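Local atomic coordinates of histidine kinase (Synechocystis sp., PDB entry 5DFY), a protein that probably acts as a sensor histidine kinase of a two-component system and is represented here by GAF3, its photochromic bilin-binding GAF domain, carrying phycocyanobilin. Residues A[53-58]-A[83-88]; A[60-65]-A[69-74]; A[94-99]-A[144-149]. One frame throughout, in Å; residues are numbered along the deposited sequence.

All three contacts lie in the GAF domain; interactions 1 and 2 touch phycocyanobilin, while in interaction 3 the Phe-146 side chain stays about 7 Å from it. Interactions 1 and 2, their centres about 8 Å apart, dock successive parts of helix 50-66 onto the neighbouring strands 82-89 and 70-76. They are joined by Ser-88 OG, 2.7 Å from Asp-60 OD1, and each lends the pocket one aromatic residue, Phe-84 and Tyr-74. Interaction 3 ties the loop at 94-99 to the end of helix 137-145. Arg-70 of interaction 2 reaches both its halves, with NH1 3.0 Å from Phe-146 O and NH2 3.1 Å from Glu-94 O. Glu-87 of 83-88 binds the same loop, its OE2 2.8 Å from Leu-96 N.

Interaction 1 (A[53-58]-A[83-88]); sequences NIFRAT and EFIHES. With CYC (phycocyanobilin), chain B.
Arg-56, which lies against His-86 across the contact, turns its guanidinium back to grip Asn-53 OD1: NH1 donates over 2.6 Å, in the guanidinium plane, and NH2 adds a weak bond. In this GAF fold, helix 50-66 packs here on strand 82-89, the outermost strand on one side of the antiparallel sheet within this chain, at 8.2 Å between the segment axes. A classic beta bulge, in which Ile-85 and His-86 both face Val-73, turns two consecutive side chains toward the helix. The imidazole, its CG anti to the backbone N (chi1 -161°), lies with one face against the peptide joining Phe-55 and Arg-56, and His-86 NE2 comes to 3.4 Å from Arg-56 CA. Arg-56 CB meets CE1 of the same ring at 3.6 Å. Gln-52 completes the hold from the preceding turn of the helix, its amide bonding both His-86 ND1 and Ile-85 O. Alongside, Ile-85 CD1 approaches Phe-55 CE2 and CZ obliquely, 3.5 Å from CE2. Phe-55 also touches Val-196 of helix 179-203. Phe-84 points to the chromophore instead: its CE1 lies 3.5 Å from phycocyanobilin CAB, which sits at the ring edge.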
loop_
_atom_site.group_PDB
_atom_site.type_symbol
_atom_site.label_atom_id
_atom_site.label_comp_id
_atom_site.label_asym_id
_atom_site.label_seq_id
_atom_site.Cartn_x
_atom_site.Cartn_y
_atom_site.Cartn_z
ATOM N N ASN A 53 2.640 -13.562 13.632
ATOM C CA ASN A 53 1.225 -13.732 13.915
ATOM C C ASN A 53 0.375 -13.426 12.686
ATOM O O ASN A 53 -0.606 -14.104 12.437
ATOM C CB ASN A 53 0.761 -12.845 15.070
ATOM C CG ASN A 53 1.094 -13.427 16.432
ATOM O OD1 ASN A 53 1.506 -14.585 16.552
ATOM N ND2 ASN A 53 0.894 -12.626 17.475
ATOM N N ILE A 54 0.740 -12.390 11.936
ATOM C CA ILE A 54 0.007 -12.051 10.723
ATOM C C ILE A 54 0.144 -13.182 9.696
ATOM O O ILE A 54 -0.840 -13.586 9.076
ATOM C CB ILE A 54 0.511 -10.722 10.125
ATOM C CG1 ILE A 54 0.084 -9.569 11.038
ATOM C CG2 ILE A 54 -0.028 -10.514 8.714
ATOM C CD1 ILE A 54 0.823 -8.265 10.746
ATOM N N PHE A 55 1.360 -13.682 9.523
ATOM C CA PHE A 55 1.612 -14.751 8.570
ATOM C C PHE A 55 0.893 -16.024 8.974
ATOM O O PHE A 55 0.344 -16.737 8.133
ATOM C CB PHE A 55 3.112 -15.032 8.437
ATOM C CG PHE A 55 3.908 -13.859 7.970
ATOM C CD1 PHE A 55 3.443 -13.053 6.942
ATOM C CD2 PHE A 55 5.117 -13.551 8.552
ATOM C CE1 PHE A 55 4.179 -11.960 6.506
ATOM C CE2 PHE A 55 5.841 -12.452 8.133
ATOM C CZ PHE A 55 5.360 -11.652 7.111
ATOM N N ARG A 56 0.922 -16.317 10.287
ATOM C CA ARG A 56 0.190 -17.503 10.744
ATOM C C ARG A 56 -1.295 -17.369 10.452
ATOM O O ARG A 56 -1.926 -18.277 9.890
ATOM C CB ARG A 56 0.431 -17.718 12.244
ATOM C CG ARG A 56 -0.230 -18.973 12.807
ATOM C CD ARG A 56 0.069 -19.095 14.298
ATOM N NE ARG A 56 -0.535 -18.002 15.060
ATOM C CZ ARG A 56 0.136 -16.966 15.566
ATOM N NH1 ARG A 56 1.456 -16.861 15.395
ATOM N NH2 ARG A 56 -0.517 -16.024 16.245
ATOM N N ALA A 57 -1.873 -16.248 10.797
ATOM C CA ALA A 57 -3.300 -16.075 10.620
ATOM C C ALA A 57 -3.666 -16.213 9.151
ATOM O O ALA A 57 -4.610 -16.910 8.806
ATOM C CB ALA A 57 -3.760 -14.716 11.159
ATOM N N THR A 58 -2.913 -15.548 8.286
ATOM C CA THR A 58 -3.234 -15.572 6.870
ATOM C C THR A 58 -3.077 -16.971 6.304
ATOM O O THR A 58 -3.939 -17.445 5.572
ATOM C CB THR A 58 -2.338 -14.601 6.060
ATOM O OG1 THR A 58 -2.627 -13.255 6.452
ATOM C CG2 THR A 58 -2.589 -14.754 4.564
ATOM N N GLU A 83 13.037 -16.308 0.343
ATOM C CA GLU A 83 13.105 -17.119 1.541
ATOM C C GLU A 83 11.692 -17.465 2.002
ATOM O O GLU A 83 10.840 -16.598 2.045
ATOM C CB GLU A 83 13.862 -16.342 2.626
ATOM C CG GLU A 83 14.100 -17.056 3.909
ATOM C CD GLU A 83 14.723 -16.132 4.939
ATOM O OE1 GLU A 83 15.334 -15.118 4.521
ATOM O OE2 GLU A 83 14.591 -16.404 6.157
ATOM N N PHE A 84 11.441 -18.714 2.378
ATOM C CA PHE A 84 10.199 -19.047 3.055
ATOM C C PHE A 84 10.243 -18.545 4.464
ATOM O O PHE A 84 11.244 -18.719 5.168
ATOM C CB PHE A 84 9.966 -20.571 3.034
ATOM C CG PHE A 84 9.665 -21.090 1.675
ATOM C CD1 PHE A 84 8.500 -20.708 1.036
ATOM C CD2 PHE A 84 10.548 -21.918 1.013
ATOM C CE1 PHE A 84 8.203 -21.148 -0.217
ATOM C CE2 PHE A 84 10.256 -22.360 -0.269
ATOM C CZ PHE A 84 9.079 -21.987 -0.876
ATOM N N ILE A 85 9.171 -17.905 4.891
ATOM C CA ILE A 85 9.121 -17.428 6.239
ATOM C C ILE A 85 7.906 -17.911 6.995
ATOM O O ILE A 85 7.836 -17.702 8.195
ATOM C CB ILE A 85 9.209 -15.888 6.269
ATOM C CG1 ILE A 85 8.056 -15.252 5.510
ATOM C CG2 ILE A 85 10.552 -15.431 5.648
ATOM C CD1 ILE A 85 7.983 -13.748 5.748
ATOM N N HIS A 86 6.971 -18.597 6.326
ATOM C CA HIS A 86 5.899 -19.259 7.057
ATOM C C HIS A 86 5.264 -20.376 6.254
ATOM O O HIS A 86 5.178 -20.315 5.034
ATOM C CB HIS A 86 4.811 -18.274 7.486
ATOM C CG HIS A 86 3.949 -18.798 8.584
ATOM N ND1 HIS A 86 4.226 -18.589 9.916
ATOM C CD2 HIS A 86 2.845 -19.585 8.554
ATOM C CE1 HIS A 86 3.316 -19.195 10.656
ATOM N NE2 HIS A 86 2.467 -19.807 9.851
ATOM N N GLU A 87 4.817 -21.396 6.984
ATOM C CA GLU A 87 4.144 -22.566 6.430
ATOM C C GLU A 87 2.920 -22.905 7.268
ATOM O O GLU A 87 2.986 -22.926 8.500
ATOM C CB GLU A 87 5.101 -23.763 6.397
ATOM C CG GLU A 87 4.452 -25.085 6.012
ATOM C CD GLU A 87 5.440 -26.235 6.098
ATOM O OE1 GLU A 87 6.251 -26.250 7.059
ATOM O OE2 GLU A 87 5.418 -27.097 5.198
ATOM N N SER A 88 1.800 -23.190 6.612
ATOM C CA SER A 88 0.670 -23.855 7.246
ATOM C C SER A 88 0.482 -25.165 6.494
ATOM O O SER A 88 0.306 -25.155 5.284
ATOM C CB SER A 88 -0.602 -23.002 7.186
ATOM O OG SER A 88 -1.723 -23.638 7.767
HETATM C CHA CYC B . 8.830 -20.485 -13.163
HETATM N NA CYC B . 9.070 -20.705 -10.645
HETATM C C1A CYC B . 8.414 -20.312 -11.899
HETATM C C2A CYC B . 7.116 -19.663 -11.514
HETATM C C3A CYC B . 6.995 -19.670 -10.074
HETATM C C4A CYC B . 8.200 -20.326 -9.541
HETATM C CMA CYC B . 5.835 -19.089 -9.308
HETATM C CAA CYC B . 6.155 -19.039 -12.510
HETATM C CBA CYC B . 6.799 -17.656 -12.752
HETATM C CGA CYC B . 6.133 -16.765 -13.800
HETATM O O1A CYC B . 5.306 -17.269 -14.592
HETATM O O2A CYC B . 6.423 -15.523 -13.903
HETATM C CHB CYC B . 8.636 -20.549 -8.134
HETATM N NB CYC B . 6.414 -21.181 -7.156
HETATM C C1B CYC B . 7.817 -20.685 -7.105
HETATM C C2B CYC B . 8.156 -20.401 -5.706
HETATM C C3B CYC B . 7.047 -20.701 -4.905
HETATM C C4B CYC B . 5.946 -21.214 -5.751
HETATM C CMB CYC B . 9.505 -19.872 -5.267
HETATM C CAB CYC B . 6.953 -20.554 -3.391
HETATM C CBB CYC B . 5.967 -19.452 -3.034
HETATM O OB CYC B . 4.840 -21.582 -5.436
HETATM N NC CYC B . 13.004 -23.186 -10.829
HETATM C C1C CYC B . 13.608 -23.917 -10.035
HETATM C C2C CYC B . 15.066 -24.464 -10.764
HETATM C C3C CYC B . 15.314 -23.595 -11.707
HETATM C C4C CYC B . 13.842 -23.076 -12.130
HETATM C CMC CYC B . 16.181 -24.669 -9.675
HETATM C CAC CYC B . 16.131 -24.106 -13.019
HETATM C CBC CYC B . 17.581 -24.298 -12.637
HETATM O OC CYC B . 13.260 -24.222 -8.911
HETATM C CHD CYC B . 13.506 -22.553 -13.318
HETATM N ND CYC B . 11.207 -21.535 -12.749
HETATM C C1D CYC B . 12.157 -21.985 -13.624
HETATM C C2D CYC B . 11.697 -21.851 -14.903
HETATM C C3D CYC B . 10.458 -21.303 -14.836
HETATM C C4D CYC B . 10.157 -21.105 -13.492
HETATM C CMD CYC B . 12.499 -22.247 -16.135
HETATM C CAD CYC B . 9.566 -20.966 -16.004
HETATM C CBD CYC B . 8.524 -22.046 -16.213
HETATM C CGD CYC B . 9.200 -23.336 -16.644
HETATM O O1D CYC B . 9.261 -24.329 -15.870
HETATM O O2D CYC B . 9.723 -23.434 -17.789
#

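Interaction 2 (A[60-65]-A[69-74]); sequences DEVRHL and DRVLVY. With CYC (phycocyanobilin), chain B.
Val-62 meets Val-71 where helix 50-66 of the GAF domain covers strand 70-76 after the short connection that joins them. The two segments run nearly antiparallel, at 150° with axes 7.9 Å apart. Val-62 CG1, anti to the backbone N (chi1 173°), reaches Val-71 CG2 at 3.6 Å, the two branched side chains passing at a slant. Behind it, Leu-185 and Ile-188 of helix 179-203 touch Val-62, so this valine is held between sheet and helix. At Arg-63 the same Val-71 methyl lies against the helix backbone, 3.7 Å from Arg-63 N, and 3.8 Å from Arg-63 CB. The arginine chain then passes over the start of the strand, with CD 3.7 Å from Asp-69 O, and bends at chi3 (64°) to carry NE to Ser-88 OG on strand 82-89.

At the entry to the strand, Asp-69 and Arg-70 both face Tyr-169 in a classic beta bulge, and Arg-70 points away from the helix to a salt bridge with Glu-87. At the other end Tyr-74 belongs to the bilin pocket: phycocyanobilin CMB sits 3.7 Å above one face of its ring, offset toward the rim, and CBB lies 3.6 Å from Tyr-74 CB. Val-71 thus fastens the helix by van der Waals contact without a hydrogen bond between the segments, while the charged ends of Arg-63, Asp-69 (OD2 with the Asn-171 amide) and Arg-70 find their partners on other parts of the fold.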
loop_
_atom_site.group_PDB
_atom_site.type_symbol
_atom_site.label_atom_id
_atom_site.label_comp_id
_atom_site.label_asym_id
_atom_site.label_seq_id
_atom_site.Cartn_x
_atom_site.Cartn_y
_atom_site.Cartn_z
ATOM N N ASP A 60 -3.024 -19.953 7.754
ATOM C CA ASP A 60 -4.027 -20.879 8.276
ATOM C C ASP A 60 -5.402 -20.587 7.675
ATOM O O ASP A 60 -6.175 -21.504 7.389
ATOM C CB ASP A 60 -4.134 -20.797 9.806
ATOM C CG ASP A 60 -2.925 -21.379 10.535
ATOM O OD1 ASP A 60 -2.072 -22.073 9.922
ATOM O OD2 ASP A 60 -2.840 -21.150 11.765
ATOM N N GLU A 61 -5.715 -19.307 7.474
ATOM C CA GLU A 61 -6.975 -18.927 6.858
ATOM C C GLU A 61 -7.077 -19.469 5.426
ATOM O O GLU A 61 -8.103 -20.043 5.051
ATOM C CB GLU A 61 -7.130 -17.394 6.893
ATOM C CG GLU A 61 -8.370 -16.862 6.165
ATOM C CD GLU A 61 -8.428 -15.327 6.118
ATOM O OE1 GLU A 61 -7.373 -14.670 5.945
ATOM O OE2 GLU A 61 -9.544 -14.784 6.246
ATOM N N VAL A 62 -6.011 -19.313 4.643
ATOM C CA VAL A 62 -5.994 -19.833 3.281
ATOM C C VAL A 62 -6.222 -21.339 3.287
ATOM O O VAL A 62 -7.026 -21.860 2.518
ATOM C CB VAL A 62 -4.681 -19.501 2.568
ATOM C CG1 VAL A 62 -4.610 -20.198 1.221
ATOM C CG2 VAL A 62 -4.540 -17.993 2.427
ATOM N N ARG A 63 -5.508 -22.043 4.158
ATOM C CA ARG A 63 -5.553 -23.495 4.137
ATOM C C ARG A 63 -6.962 -23.942 4.503
ATOM O O ARG A 63 -7.486 -24.884 3.915
ATOM C CB ARG A 63 -4.526 -24.102 5.094
ATOM C CG ARG A 63 -4.468 -25.637 4.954
ATOM C CD ARG A 63 -3.189 -26.227 5.524
ATOM N NE ARG A 63 -3.045 -26.043 6.963
ATOM C CZ ARG A 63 -3.605 -26.819 7.894
ATOM N NH1 ARG A 63 -4.389 -27.831 7.548
ATOM N NH2 ARG A 63 -3.377 -26.576 9.178
ATOM N N HIS A 64 -7.547 -23.234 5.464
ATOM C CA HIS A 64 -8.916 -23.467 5.906
ATOM C C HIS A 64 -9.932 -23.175 4.787
ATOM O O HIS A 64 -10.783 -24.014 4.478
ATOM C CB HIS A 64 -9.182 -22.609 7.147
ATOM C CG HIS A 64 -10.521 -22.837 7.771
ATOM N ND1 HIS A 64 -11.412 -21.814 8.016
ATOM C CD2 HIS A 64 -11.115 -23.970 8.209
ATOM C CE1 HIS A 64 -12.504 -22.310 8.571
ATOM N NE2 HIS A 64 -12.349 -23.616 8.700
ATOM N N LEU A 65 -9.832 -22.011 4.153
ATOM C CA LEU A 65 -10.818 -21.632 3.146
ATOM C C LEU A 65 -10.741 -22.429 1.867
ATOM O O LEU A 65 -11.776 -22.722 1.262
ATOM C CB LEU A 65 -10.696 -20.149 2.798
ATOM C CG LEU A 65 -11.047 -19.190 3.930
ATOM C CD1 LEU A 65 -10.754 -17.754 3.491
ATOM C CD2 LEU A 65 -12.502 -19.321 4.328
ATOM N N ASP A 69 -3.565 -28.429 0.952
ATOM C CA ASP A 69 -2.716 -29.224 1.836
ATOM C C ASP A 69 -1.607 -28.427 2.510
ATOM O O ASP A 69 -1.228 -28.710 3.649
ATOM C CB ASP A 69 -2.116 -30.376 1.048
ATOM C CG ASP A 69 -3.171 -31.341 0.565
ATOM O OD1 ASP A 69 -4.062 -31.689 1.376
ATOM O OD2 ASP A 69 -3.118 -31.728 -0.611
ATOM N N ARG A 70 -1.096 -27.409 1.810
ATOM C CA ARG A 70 0.001 -26.586 2.328
ATOM C C ARG A 70 -0.198 -25.158 1.857
ATOM O O ARG A 70 -0.709 -24.955 0.776
ATOM C CB ARG A 70 1.360 -27.079 1.858
ATOM C CG ARG A 70 2.515 -26.589 2.714
ATOM C CD ARG A 70 3.892 -26.753 2.083
ATOM N NE ARG A 70 4.172 -28.053 1.455
ATOM C CZ ARG A 70 4.615 -29.140 2.082
ATOM N NH1 ARG A 70 4.824 -30.226 1.366
ATOM N NH2 ARG A 70 4.840 -29.159 3.387
ATOM N N VAL A 71 0.200 -24.195 2.686
ATOM C CA VAL A 71 0.256 -22.780 2.300
ATOM C C VAL A 71 1.631 -22.263 2.680
ATOM O O VAL A 71 2.136 -22.568 3.767
ATOM C CB VAL A 71 -0.828 -21.963 2.978
ATOM C CG1 VAL A 71 -0.685 -20.476 2.650
ATOM C CG2 VAL A 71 -2.200 -22.479 2.606
ATOM N N LEU A 72 2.242 -21.478 1.790
ATOM C CA LEU A 72 3.563 -20.921 2.038
ATOM C C LEU A 72 3.576 -19.420 1.790
ATOM O O LEU A 72 2.930 -18.911 0.852
ATOM C CB LEU A 72 4.635 -21.560 1.173
ATOM C CG LEU A 72 4.869 -23.068 1.357
ATOM C CD1 LEU A 72 5.711 -23.639 0.231
ATOM C CD2 LEU A 72 5.513 -23.304 2.714
ATOM N N VAL A 73 4.327 -18.736 2.643
ATOM C CA VAL A 73 4.659 -17.322 2.457
ATOM C C VAL A 73 6.134 -17.226 2.100
ATOM O O VAL A 73 6.987 -17.714 2.841
ATOM C CB VAL A 73 4.364 -16.507 3.724
ATOM C CG1 VAL A 73 4.728 -15.019 3.496
ATOM C CG2 VAL A 73 2.895 -16.623 4.126
ATOM N N TYR A 74 6.425 -16.581 0.973
ATOM C CA TYR A 74 7.771 -16.501 0.394
ATOM C C TYR A 74 8.093 -15.039 0.212
ATOM O O TYR A 74 7.348 -14.338 -0.454
ATOM C CB TYR A 74 7.808 -17.229 -0.940
ATOM C CG TYR A 74 9.095 -17.271 -1.728
ATOM C CD1 TYR A 74 10.049 -18.254 -1.483
ATOM C CD2 TYR A 74 9.326 -16.383 -2.773
ATOM C CE1 TYR A 74 11.199 -18.327 -2.235
ATOM C CE2 TYR A 74 10.494 -16.447 -3.529
ATOM C CZ TYR A 74 11.408 -17.431 -3.263
ATOM O OH TYR A 74 12.571 -17.520 -3.996
HETATM C CHA CYC B . 8.830 -20.485 -13.163
HETATM N NA CYC B . 9.070 -20.705 -10.645
HETATM C C1A CYC B . 8.414 -20.312 -11.899
HETATM C C2A CYC B . 7.116 -19.663 -11.514
HETATM C C3A CYC B . 6.995 -19.670 -10.074
HETATM C C4A CYC B . 8.200 -20.326 -9.541
HETATM C CMA CYC B . 5.835 -19.089 -9.308
HETATM C CAA CYC B . 6.155 -19.039 -12.510
HETATM C CBA CYC B . 6.799 -17.656 -12.752
HETATM C CGA CYC B . 6.133 -16.765 -13.800
HETATM O O1A CYC B . 5.306 -17.269 -14.592
HETATM O O2A CYC B . 6.423 -15.523 -13.903
HETATM C CHB CYC B . 8.636 -20.549 -8.134
HETATM N NB CYC B . 6.414 -21.181 -7.156
HETATM C C1B CYC B . 7.817 -20.685 -7.105
HETATM C C2B CYC B . 8.156 -20.401 -5.706
HETATM C C3B CYC B . 7.047 -20.701 -4.905
HETATM C C4B CYC B . 5.946 -21.214 -5.751
HETATM C CMB CYC B . 9.505 -19.872 -5.267
HETATM C CAB CYC B . 6.953 -20.554 -3.391
HETATM C CBB CYC B . 5.967 -19.452 -3.034
HETATM O OB CYC B . 4.840 -21.582 -5.436
HETATM N NC CYC B . 13.004 -23.186 -10.829
HETATM C C1C CYC B . 13.608 -23.917 -10.035
HETATM C C2C CYC B . 15.066 -24.464 -10.764
HETATM C C3C CYC B . 15.314 -23.595 -11.707
HETATM C C4C CYC B . 13.842 -23.076 -12.130
HETATM C CMC CYC B . 16.181 -24.669 -9.675
HETATM C CAC CYC B . 16.131 -24.106 -13.019
HETATM C CBC CYC B . 17.581 -24.298 -12.637
HETATM O OC CYC B . 13.260 -24.222 -8.911
HETATM C CHD CYC B . 13.506 -22.553 -13.318
HETATM N ND CYC B . 11.207 -21.535 -12.749
HETATM C C1D CYC B . 12.157 -21.985 -13.624
HETATM C C2D CYC B . 11.697 -21.851 -14.903
HETATM C C3D CYC B . 10.458 -21.303 -14.836
HETATM C C4D CYC B . 10.157 -21.105 -13.492
HETATM C CMD CYC B . 12.499 -22.247 -16.135
HETATM C CAD CYC B . 9.566 -20.966 -16.004
HETATM C CBD CYC B . 8.524 -22.046 -16.213
HETATM C CGD CYC B . 9.200 -23.336 -16.644
HETATM O O1D CYC B . 9.261 -24.329 -15.870
HETATM O O2D CYC B . 9.723 -23.434 -17.789
#

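Interaction 3 (A[94-99]-A[144-149]); sequences EPLKDL and RRFEIR
Leu-96 and Phe-146 each carry CG anti to the carbonyl carbon (chi1 -59° and -65°), and these torsions bring the fork of the leucine to one ortho carbon of the ring. Phe-146 CD1 receives both methyls, Leu-96 CD2 at 3.7 Å and Leu-96 CD1 at 3.9 Å; the side chains cross at about a right angle, and Leu-96 CD2 meets the ring obliquely. Next in the chain, Glu-147 takes a positive phi (57°) as the C-prime residue of a Schellman motif that ends helix 137-145, with Glu-147 N bonded to Arg-144 O and Ile-148 N to Leu-143 O. The reversal directs the Glu-147 side chain toward the loop.

There two waters make the polar half of the contact. One accepts from Glu-94 N and donates to Glu-147 OE1 at 2.6 Å; the other donates both to Glu-94 O and, over 2.8 Å, to the same OE1. A single carboxylate oxygen thereby receives two water hydrogens and links both backbone polar atoms of Glu-94 to the helix end, although Glu-94 N stays 4.4 Å from OE1 itself. Phe-146 CZ stands over the centre of the Arg-145 guanidinium, 3.5 Å above its plane; Arg-145 NH1 bonds Leu-105 O and Asn-142 OD1.

Phe-146 also meets the ring of Trp-106, a phycocyanobilin-binding residue, so the contact backs a residue of the pocket, with Phe-146 itself about 7 Å from the bilin. Arg-70 of strand 70-76 bonds Glu-94 O and Phe-146 O, Leu-72 of that strand touches Leu-96, and Glu-87 of strand 82-89 takes the Leu-96 and Lys-97 amides: the loop lies between the sheet and the C-terminal end of helix 137-145.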
loop_
_atom_site.group_PDB
_atom_site.type_symbol
_atom_site.label_atom_id
_atom_site.label_comp_id
_atom_site.label_asym_id
_atom_site.label_seq_id
_atom_site.Cartn_x
_atom_site.Cartn_y
_atom_site.Cartn_z
ATOM N N GLU A 94 4.704 -34.292 5.380
ATOM C CA GLU A 94 5.993 -33.853 5.916
ATOM C C GLU A 94 6.088 -32.329 5.791
ATOM O O GLU A 94 5.867 -31.787 4.713
ATOM C CB GLU A 94 7.150 -34.540 5.184
ATOM C CG GLU A 94 8.511 -34.015 5.655
ATOM C CD GLU A 94 9.729 -34.833 5.204
ATOM O OE1 GLU A 94 9.573 -35.972 4.748
ATOM O OE2 GLU A 94 10.843 -34.290 5.308
ATOM N N PRO A 95 6.410 -31.643 6.894
ATOM C CA PRO A 95 6.517 -30.179 6.794
ATOM C C PRO A 95 7.811 -29.762 6.141
ATOM O O PRO A 95 8.791 -30.524 6.180
ATOM C CB PRO A 95 6.472 -29.725 8.248
ATOM C CG PRO A 95 7.086 -30.878 9.004
ATOM C CD PRO A 95 6.651 -32.122 8.257
ATOM N N LEU A 96 7.822 -28.581 5.518
ATOM C CA LEU A 96 9.070 -28.025 5.004
ATOM C C LEU A 96 9.858 -27.372 6.116
ATOM O O LEU A 96 11.092 -27.360 6.057
ATOM C CB LEU A 96 8.807 -27.005 3.897
ATOM C CG LEU A 96 8.052 -27.500 2.672
ATOM C CD1 LEU A 96 8.071 -26.423 1.599
ATOM C CD2 LEU A 96 8.599 -28.808 2.143
ATOM N N LYS A 97 9.177 -26.853 7.118
ATOM C CA LYS A 97 9.860 -26.216 8.247
ATOM C C LYS A 97 10.429 -27.281 9.169
ATOM O O LYS A 97 9.696 -28.139 9.648
ATOM C CB LYS A 97 8.923 -25.310 9.023
ATOM C CG LYS A 97 9.650 -24.440 10.076
ATOM C CD LYS A 97 8.695 -23.612 10.903
ATOM C CE LYS A 97 7.922 -24.442 11.878
ATOM N NZ LYS A 97 7.009 -23.603 12.675
ATOM N N ASP A 98 11.729 -27.202 9.436
ATOM C CA ASP A 98 12.375 -28.173 10.326
ATOM C C ASP A 98 12.304 -27.750 11.794
ATOM O O ASP A 98 11.663 -26.759 12.140
ATOM C CB ASP A 98 13.827 -28.414 9.891
ATOM C CG ASP A 98 14.750 -27.217 10.127
ATOM O OD1 ASP A 98 14.521 -26.386 11.033
ATOM O OD2 ASP A 98 15.738 -27.130 9.379
ATOM N N LEU A 99 12.951 -28.517 12.673
ATOM C CA LEU A 99 12.801 -28.299 14.111
ATOM C C LEU A 99 13.466 -27.018 14.615
ATOM O O LEU A 99 13.129 -26.524 15.694
ATOM C CB LEU A 99 13.355 -29.495 14.883
ATOM C CG LEU A 99 12.454 -30.731 14.865
ATOM C CD1 LEU A 99 13.195 -31.933 15.424
ATOM C CD2 LEU A 99 11.178 -30.486 15.650
ATOM N N ARG A 144 8.260 -31.436 -7.230
ATOM C CA ARG A 144 8.186 -32.784 -6.661
ATOM C C ARG A 144 8.832 -32.872 -5.285
ATOM O O ARG A 144 8.295 -33.501 -4.369
ATOM C CB ARG A 144 8.852 -33.780 -7.613
ATOM C CG ARG A 144 8.117 -33.952 -8.897
ATOM C CD ARG A 144 8.990 -34.721 -9.868
ATOM N NE ARG A 144 8.220 -35.197 -10.997
ATOM C CZ ARG A 144 8.751 -35.838 -12.030
ATOM N NH1 ARG A 144 10.054 -36.053 -12.073
ATOM N NH2 ARG A 144 7.977 -36.246 -13.022
ATOM N N ARG A 145 9.984 -32.229 -5.131
ATOM C CA ARG A 145 10.715 -32.237 -3.871
ATOM C C ARG A 145 9.861 -31.676 -2.736
ATOM O O ARG A 145 9.896 -32.160 -1.601
ATOM C CB ARG A 145 12.015 -31.431 -4.040
ATOM C CG ARG A 145 12.813 -31.154 -2.806
ATOM C CD ARG A 145 13.990 -30.224 -3.184
ATOM N NE ARG A 145 14.586 -29.588 -2.015
ATOM C CZ ARG A 145 15.130 -28.373 -1.999
ATOM N NH1 ARG A 145 15.158 -27.617 -3.092
ATOM N NH2 ARG A 145 15.637 -27.902 -0.868
ATOM N N PHE A 146 9.077 -30.647 -3.053
ATOM C CA PHE A 146 8.220 -30.018 -2.065
ATOM C C PHE A 146 6.804 -30.604 -2.046
ATOM O O PHE A 146 5.903 -30.071 -1.400
ATOM C CB PHE A 146 8.201 -28.511 -2.320
ATOM C CG PHE A 146 9.555 -27.865 -2.112
ATOM C CD1 PHE A 146 10.350 -28.214 -1.028
ATOM C CD2 PHE A 146 10.037 -26.940 -3.001
ATOM C CE1 PHE A 146 11.590 -27.637 -0.852
ATOM C CE2 PHE A 146 11.276 -26.370 -2.824
ATOM C CZ PHE A 146 12.040 -26.705 -1.756
ATOM N N GLU A 147 6.626 -31.747 -2.693
ATOM C CA GLU A 147 5.364 -32.488 -2.706
ATOM C C GLU A 147 4.208 -31.614 -3.225
ATOM O O GLU A 147 3.103 -31.641 -2.701
ATOM C CB GLU A 147 5.038 -33.066 -1.316
ATOM C CG GLU A 147 4.075 -34.240 -1.413
ATOM C CD GLU A 147 3.874 -35.001 -0.113
ATOM O OE1 GLU A 147 4.230 -34.505 0.981
ATOM O OE2 GLU A 147 3.342 -36.127 -0.179
ATOM N N ILE A 148 4.488 -30.857 -4.279
ATOM C CA ILE A 148 3.496 -29.990 -4.899
ATOM C C ILE A 148 2.954 -30.668 -6.156
ATOM O O ILE A 148 3.682 -30.831 -7.133
ATOM C CB ILE A 148 4.098 -28.624 -5.273
ATOM C CG1 ILE A 148 4.543 -27.883 -4.002
ATOM C CG2 ILE A 148 3.056 -27.801 -6.000
ATOM C CD1 ILE A 148 5.448 -26.675 -4.257
ATOM N N ARG A 149 1.695 -31.083 -6.130
ATOM C CA ARG A 149 1.054 -31.652 -7.307
ATOM C C ARG A 149 0.264 -30.607 -8.083
ATOM O O ARG A 149 0.087 -30.728 -9.288
ATOM C CB ARG A 149 0.129 -32.791 -6.909
ATOM C CG ARG A 149 -0.554 -33.489 -8.087
ATOM C CD ARG A 149 0.455 -34.209 -8.994
ATOM N NE ARG A 149 -0.245 -34.796 -10.124
ATOM C CZ ARG A 149 -0.911 -35.947 -10.068
ATOM N NH1 ARG A 149 -0.942 -36.667 -8.949
ATOM N NH2 ARG A 149 -1.550 -36.383 -11.141
HETATM O O HOH W 1 4.724 -36.033 3.084
HETATM O O HOH W 2 5.983 -32.717 2.123
#